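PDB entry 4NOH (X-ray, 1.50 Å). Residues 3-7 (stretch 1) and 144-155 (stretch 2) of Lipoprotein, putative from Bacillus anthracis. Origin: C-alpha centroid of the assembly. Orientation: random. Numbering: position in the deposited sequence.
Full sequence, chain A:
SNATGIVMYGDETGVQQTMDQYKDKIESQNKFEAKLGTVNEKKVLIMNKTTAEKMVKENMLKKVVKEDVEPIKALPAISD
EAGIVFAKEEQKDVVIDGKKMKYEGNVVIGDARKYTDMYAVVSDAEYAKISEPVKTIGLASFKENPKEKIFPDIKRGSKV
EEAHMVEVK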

ATOM      1  N   ALA A   3       9.177  16.086   1.958  1.00 31.86           N
ATOM      2  CA  ALA A   3       8.842  14.792   1.268  1.00 29.78           C
ATOM      3  C   ALA A   3       9.026  14.926  -0.251  1.00 27.96           C
ATOM      4  O   ALA A   3       8.706  15.963  -0.840  1.00 27.98           O
ATOM      5  N   THR A   4       9.597  13.899  -0.867  1.00 24.02           N
ATOM      6  CA  THR A   4       9.826  13.902  -2.307  1.00 22.30           C
ATOM      7  C   THR A   4       9.227  12.659  -2.948  1.00 17.56           C
ATOM      8  O   THR A   4       9.399  12.413  -4.129  1.00 18.08           O
ATOM      9  N   GLY A   5       8.513  11.850  -2.169  1.00 15.20           N
ATOM     10  CA  GLY A   5       7.875  10.697  -2.725  1.00 14.83           C
ATOM     11  C   GLY A   5       6.385  10.877  -2.912  1.00 13.28           C
ATOM     12  O   GLY A   5       5.733  11.620  -2.185  1.00 13.59           O
ATOM     13  N   ILE A   6       5.858  10.182  -3.897  1.00 11.88           N
ATOM     14  CA  ILE A   6       4.404  10.088  -4.091  1.00 12.35           C
ATOM     15  C   ILE A   6       4.029   8.614  -4.164  1.00 12.17           C
ATOM     16  O   ILE A   6       4.604   7.837  -4.955  1.00 12.63           O
ATOM     17  N   VAL A   7       3.098   8.207  -3.317  1.00 11.42           N
ATOM     18  CA  VAL A   7       2.497   6.877  -3.385  1.00 11.05           C
ATOM     19  C   VAL A   7       1.178   7.044  -4.129  1.00 10.93           C
ATOM     20  O   VAL A   7       0.406   7.948  -3.817  1.00 11.45           O
ATOM     21  N   GLU A 144      13.366  16.147  -7.277  1.00 20.00           N
ATOM     22  CA  GLU A 144      13.125  17.359  -6.517  1.00 22.42           C
ATOM     23  C   GLU A 144      11.678  17.427  -6.050  1.00 20.36           C
ATOM     24  O   GLU A 144      10.789  16.782  -6.605  1.00 20.12           O
ATOM     25  N   ASN A 145      11.463  18.223  -5.009  1.00 20.26           N
ATOM     26  CA  ASN A 145      10.151  18.475  -4.454  1.00 20.14           C
ATOM     27  C   ASN A 145       9.044  18.548  -5.515  1.00 19.54           C
ATOM     28  O   ASN A 145       8.995  19.504  -6.289  1.00 22.04           O
ATOM     29  N   PRO A 146       8.132  17.559  -5.538  1.00 18.26           N
ATOM     30  CA  PRO A 146       7.019  17.546  -6.512  1.00 18.54           C
ATOM     31  C   PRO A 146       5.691  18.031  -5.924  1.00 19.81           C
ATOM     32  O   PRO A 146       4.636  17.921  -6.578  1.00 19.26           O
ATOM     33  N   LYS A 147       5.737  18.615  -4.729  1.00 20.61           N
ATOM     34  CA  LYS A 147       4.499  18.972  -4.025  1.00 23.04           C
ATOM     35  C   LYS A 147       3.670  20.096  -4.631  1.00 22.61           C
ATOM     36  O   LYS A 147       2.435  20.045  -4.576  1.00 23.40           O
ATOM     37  N   GLU A 148       4.310  21.052  -5.289  1.00 23.41           N
ATOM     38  CA  GLU A 148       3.571  22.253  -5.692  1.00 25.65           C
ATOM     39  C   GLU A 148       2.830  22.207  -7.031  1.00 25.50           C
ATOM     40  O   GLU A 148       1.864  22.949  -7.221  1.00 28.34           O
ATOM     41  N   LYS A 149       3.245  21.337  -7.940  1.00 24.29           N
ATOM     42  CA  LYS A 149       2.602  21.258  -9.235  1.00 24.90           C
ATOM     43  C   LYS A 149       2.312  19.808  -9.660  1.00 23.76           C
ATOM     44  O   LYS A 149       1.184  19.484 -10.038  1.00 23.82           O
ATOM     45  N   ILE A 150       3.322  18.941  -9.583  1.00 20.78           N
ATOM     46  CA  ILE A 150       3.163  17.548 -10.021  1.00 19.44           C
ATOM     47  C   ILE A 150       2.117  16.817  -9.188  1.00 18.75           C
ATOM     48  O   ILE A 150       1.172  16.225  -9.719  1.00 18.65           O
ATOM     49  N   PHE A 151       2.250  16.906  -7.876  1.00 18.18           N
ATOM     50  CA  PHE A 151       1.314  16.224  -6.998  1.00 17.70           C
ATOM     51  C   PHE A 151      -0.153  16.657  -7.228  1.00 19.06           C
ATOM     52  O   PHE A 151      -1.027  15.809  -7.385  1.00 17.92           O
ATOM     53  N   PRO A 152      -0.429  17.972  -7.259  1.00 19.61           N
ATOM     54  CA  PRO A 152      -1.831  18.328  -7.505  1.00 20.72           C
ATOM     55  C   PRO A 152      -2.338  17.907  -8.885  1.00 20.64           C
ATOM     56  O   PRO A 152      -3.518  17.627  -9.035  1.00 21.72           O
ATOM     57  N   ASP A 153      -1.454  17.859  -9.871  1.00 20.86           N
ATOM     58  CA  ASP A 153      -1.854  17.444 -11.215  1.00 22.19           C
ATOM     59  C   ASP A 153      -2.222  15.963 -11.208  1.00 20.58           C
ATOM     60  O   ASP A 153      -3.198  15.556 -11.842  1.00 20.11           O
ATOM     61  N   ILE A 154      -1.467  15.169 -10.449  1.00 18.82           N
ATOM     62  CA  ILE A 154      -1.787  13.738 -10.309  1.00 18.13           C
ATOM     63  C   ILE A 154      -3.136  13.559  -9.600  1.00 20.30           C
ATOM     64  O   ILE A 154      -3.972  12.736  -9.996  1.00 18.68           O
ATOM     65  N   LYS A 155      -3.355  14.350  -8.559  1.00 22.57           N
ATOM     66  CA  LYS A 155      -4.631  14.313  -7.851  1.00 24.86           C
ATOM     67  C   LYS A 155      -5.815  14.767  -8.698  1.00 27.27           C
ATOM     68  O   LYS A 155      -6.891  14.193  -8.599  1.00 30.36           O
TER

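One well-placed aliphatic side chain can fill much of the space between a strand and a helix, and residues 3-7 and 144-155 of this putative lipoprotein from Bacillus anthracis illustrate the principle. The axes of strand 5-7 and helix 150-155 run nearly parallel, 10° apart, with a closest approach of 10.5 Å. Side chains must bridge such a gap, and here the bridge is Ile6.

The closest apolar contacts all involve CD1 of Ile6, while CG1 and CG2 also pack, against Pro146 and Phe151. Ile6 points its CA-to-CB bond toward the second stretch, and its m, t rotamer (chi1 -57°, chi2 178°) extends the chain so that CD1 reaches furthest. This atom meets four side chains: it lies 4.1 Å from CG of Pro146, 4.3 Å from CG2 of Ile150, 4.0 Å from CB of Phe151 and 4.0 Å from CD1 of Ile154. Pro146, Ile150 and Ile154 also point toward the strand. The two helical isoleucines share the m, t rotamer and are one turn apart, joined by the backbone hydrogen bond from Ile154 N to Ile150 O (2.9 Å), so both can present a methyl group to the same target. Phe151 leaves CA sideways with chi1 at 175° (t); Ile6 CD1 sits at the edge of its ring, near the ring plane, rather than over a face. The flanking strand residues contribute little to this cluster: Gly5 has no side chain, and Val7 lies out of reach.

Further van der Waals contacts extend the packing to Thr4, ahead of the strand. The CD atom of Pro146 rests 3.8 Å from CA of Thr4, a contact of proline ring against backbone. Thr4 itself points sideways in the p rotamer, and its CG2 methyl approaches the backbone N of Asn145 at 4.1 Å.

Polar linkage follows a different logic, because no direct hydrogen bond crosses between the stretches. Ala3 O and Asn145 OD1 are 4.0 Å apart, and both are acceptors, so neither can supply a proton to the other. Water 1 resolves the mismatch by donating to both, at 2.6 Å from its O to Ala3 O and 2.9 Å from its O to Asn145 OD1. Although the CA-to-CB bond of Asn145 points away from the first stretch, its t rotamer leaves OD1 available to this water. Asn145 OD1 also accepts a hydrogen bond from Lys147 N at 3.0 Å, tying the water site to the local turn. By contrast, Glu148, Lys149, Asp153 and Lys155 lie with their side chains out of reach of the first stretch.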

ATOM      1  CB  ALA A   3       7.426  14.358   1.609  1.00 28.94           C
ATOM      2  CB  THR A   4      11.329  13.980  -2.634  1.00 24.63           C
ATOM      3  OG1 THR A   4      12.014  12.950  -1.915  1.00 28.34           O
ATOM      4  CG2 THR A   4      11.896  15.322  -2.209  1.00 27.54           C
ATOM      5  CB  ILE A   6       3.886  10.806  -5.350  1.00 13.20           C
ATOM      6  CG1 ILE A   6       4.301  12.299  -5.321  1.00 14.13           C
ATOM      7  CG2 ILE A   6       2.367  10.670  -5.422  1.00 14.02           C
ATOM      8  CD1 ILE A   6       3.906  13.137  -6.531  1.00 14.67           C
ATOM      9  CB  VAL A   7       2.259   6.240  -2.007  1.00 11.81           C
ATOM     10  CG1 VAL A   7       1.421   4.963  -2.117  1.00 12.43           C
ATOM     11  CG2 VAL A   7       3.589   5.938  -1.319  1.00 13.03           C
ATOM     12  CB  GLU A 144      13.453  18.599  -7.366  1.00 25.35           C
ATOM     13  CG  GLU A 144      14.841  18.566  -8.008  1.00 29.74           C
ATOM     14  CD  GLU A 144      15.346  19.906  -8.527  1.00 36.38           C
ATOM     15  OE1 GLU A 144      14.536  20.755  -8.961  1.00 37.98           O
ATOM     16  OE2 GLU A 144      16.589  20.107  -8.503  1.00 42.25           O
ATOM     17  CB  ASN A 145      10.206  19.846  -3.754  1.00 21.76           C
ATOM     18  CG  ASN A 145       8.906  20.207  -3.101  1.00 24.03           C
ATOM     19  OD1 ASN A 145       8.046  19.344  -2.903  1.00 22.97           O
ATOM     20  ND2 ASN A 145       8.751  21.476  -2.748  1.00 26.04           N
ATOM     21  CB  PRO A 146       6.902  16.064  -6.839  1.00 18.01           C
ATOM     22  CG  PRO A 146       7.149  15.424  -5.509  1.00 17.07           C
ATOM     23  CD  PRO A 146       8.205  16.268  -4.827  1.00 18.11           C
ATOM     24  CB  LYS A 147       4.813  19.286  -2.557  1.00 27.28           C
ATOM     25  CG  LYS A 147       3.642  19.773  -1.701  1.00 34.39           C
ATOM     26  CD  LYS A 147       4.103  19.982  -0.253  1.00 39.54           C
ATOM     27  CE  LYS A 147       3.104  20.753   0.605  1.00 45.16           C
ATOM     28  NZ  LYS A 147       1.824  20.022   0.853  1.00 48.20           N
ATOM     29  CB  GLU A 148       4.506  23.478  -5.610  1.00 28.41           C
ATOM     30  CG  GLU A 148       5.198  23.619  -4.250  1.00 30.09           C
ATOM     31  CD  GLU A 148       4.215  23.696  -3.081  1.00 33.39           C
ATOM     32  OE1 GLU A 148       3.081  24.204  -3.276  1.00 35.36           O
ATOM     33  OE2 GLU A 148       4.583  23.263  -1.960  1.00 37.44           O
ATOM     34  CB  LYS A 149       3.473  21.958 -10.293  1.00 27.69           C
ATOM     35  CG  LYS A 149       2.834  22.088 -11.675  1.00 31.40           C
ATOM     36  CD  LYS A 149       1.772  23.177 -11.748  1.00 36.07           C
ATOM     37  CE  LYS A 149       1.146  23.226 -13.133  1.00 39.62           C
ATOM     38  NZ  LYS A 149       0.275  24.424 -13.313  1.00 43.08           N
ATOM     39  CB  ILE A 150       4.513  16.803 -10.001  1.00 19.90           C
ATOM     40  CG1 ILE A 150       5.435  17.415 -11.066  1.00 21.09           C
ATOM     41  CG2 ILE A 150       4.321  15.315 -10.263  1.00 18.86           C
ATOM     42  CD1 ILE A 150       6.844  16.870 -11.041  1.00 21.97           C
ATOM     43  CB  PHE A 151       1.748  16.351  -5.539  1.00 18.32           C
ATOM     44  CG  PHE A 151       0.771  15.766  -4.588  1.00 18.73           C
ATOM     45  CD1 PHE A 151       0.504  14.416  -4.627  1.00 18.32           C
ATOM     46  CD2 PHE A 151       0.063  16.555  -3.719  1.00 20.50           C
ATOM     47  CE1 PHE A 151      -0.438  13.867  -3.790  1.00 19.06           C
ATOM     48  CE2 PHE A 151      -0.862  15.998  -2.857  1.00 21.42           C
ATOM     49  CZ  PHE A 151      -1.118  14.643  -2.905  1.00 20.03           C
ATOM     50  CB  PRO A 152      -1.863  19.852  -7.353  1.00 21.92           C
ATOM     51  CG  PRO A 152      -0.522  20.279  -6.915  1.00 21.70           C
ATOM     52  CD  PRO A 152       0.405  19.130  -6.881  1.00 19.97           C
ATOM     53  CB  ASP A 153      -0.769  17.780 -12.248  1.00 24.36           C
ATOM     54  CG  ASP A 153      -0.678  19.301 -12.554  1.00 29.00           C
ATOM     55  OD1 ASP A 153      -1.621  20.070 -12.250  1.00 33.68           O
ATOM     56  OD2 ASP A 153       0.333  19.735 -13.142  1.00 35.26           O
ATOM     57  CB  ILE A 154      -0.661  12.977  -9.589  1.00 16.12           C
ATOM     58  CG1 ILE A 154       0.588  12.944 -10.491  1.00 15.81           C
ATOM     59  CG2 ILE A 154      -1.126  11.577  -9.209  1.00 16.61           C
ATOM     60  CD1 ILE A 154       1.834  12.391  -9.843  1.00 15.19           C
ATOM     61  CB  LYS A 155      -4.532  15.118  -6.571  1.00 27.74           C
ATOM     62  CG  LYS A 155      -3.848  14.357  -5.456  1.00 28.39           C
ATOM     63  CD  LYS A 155      -4.694  13.179  -4.964  1.00 31.01           C
ATOM     64  CE  LYS A 155      -5.999  13.639  -4.338  1.00 33.67           C
ATOM     65  NZ  LYS A 155      -6.953  12.550  -3.966  1.00 35.77           N
TER
HETATM   66  O   HOH W   1       7.443  18.157  -0.374  1.00 37.40           O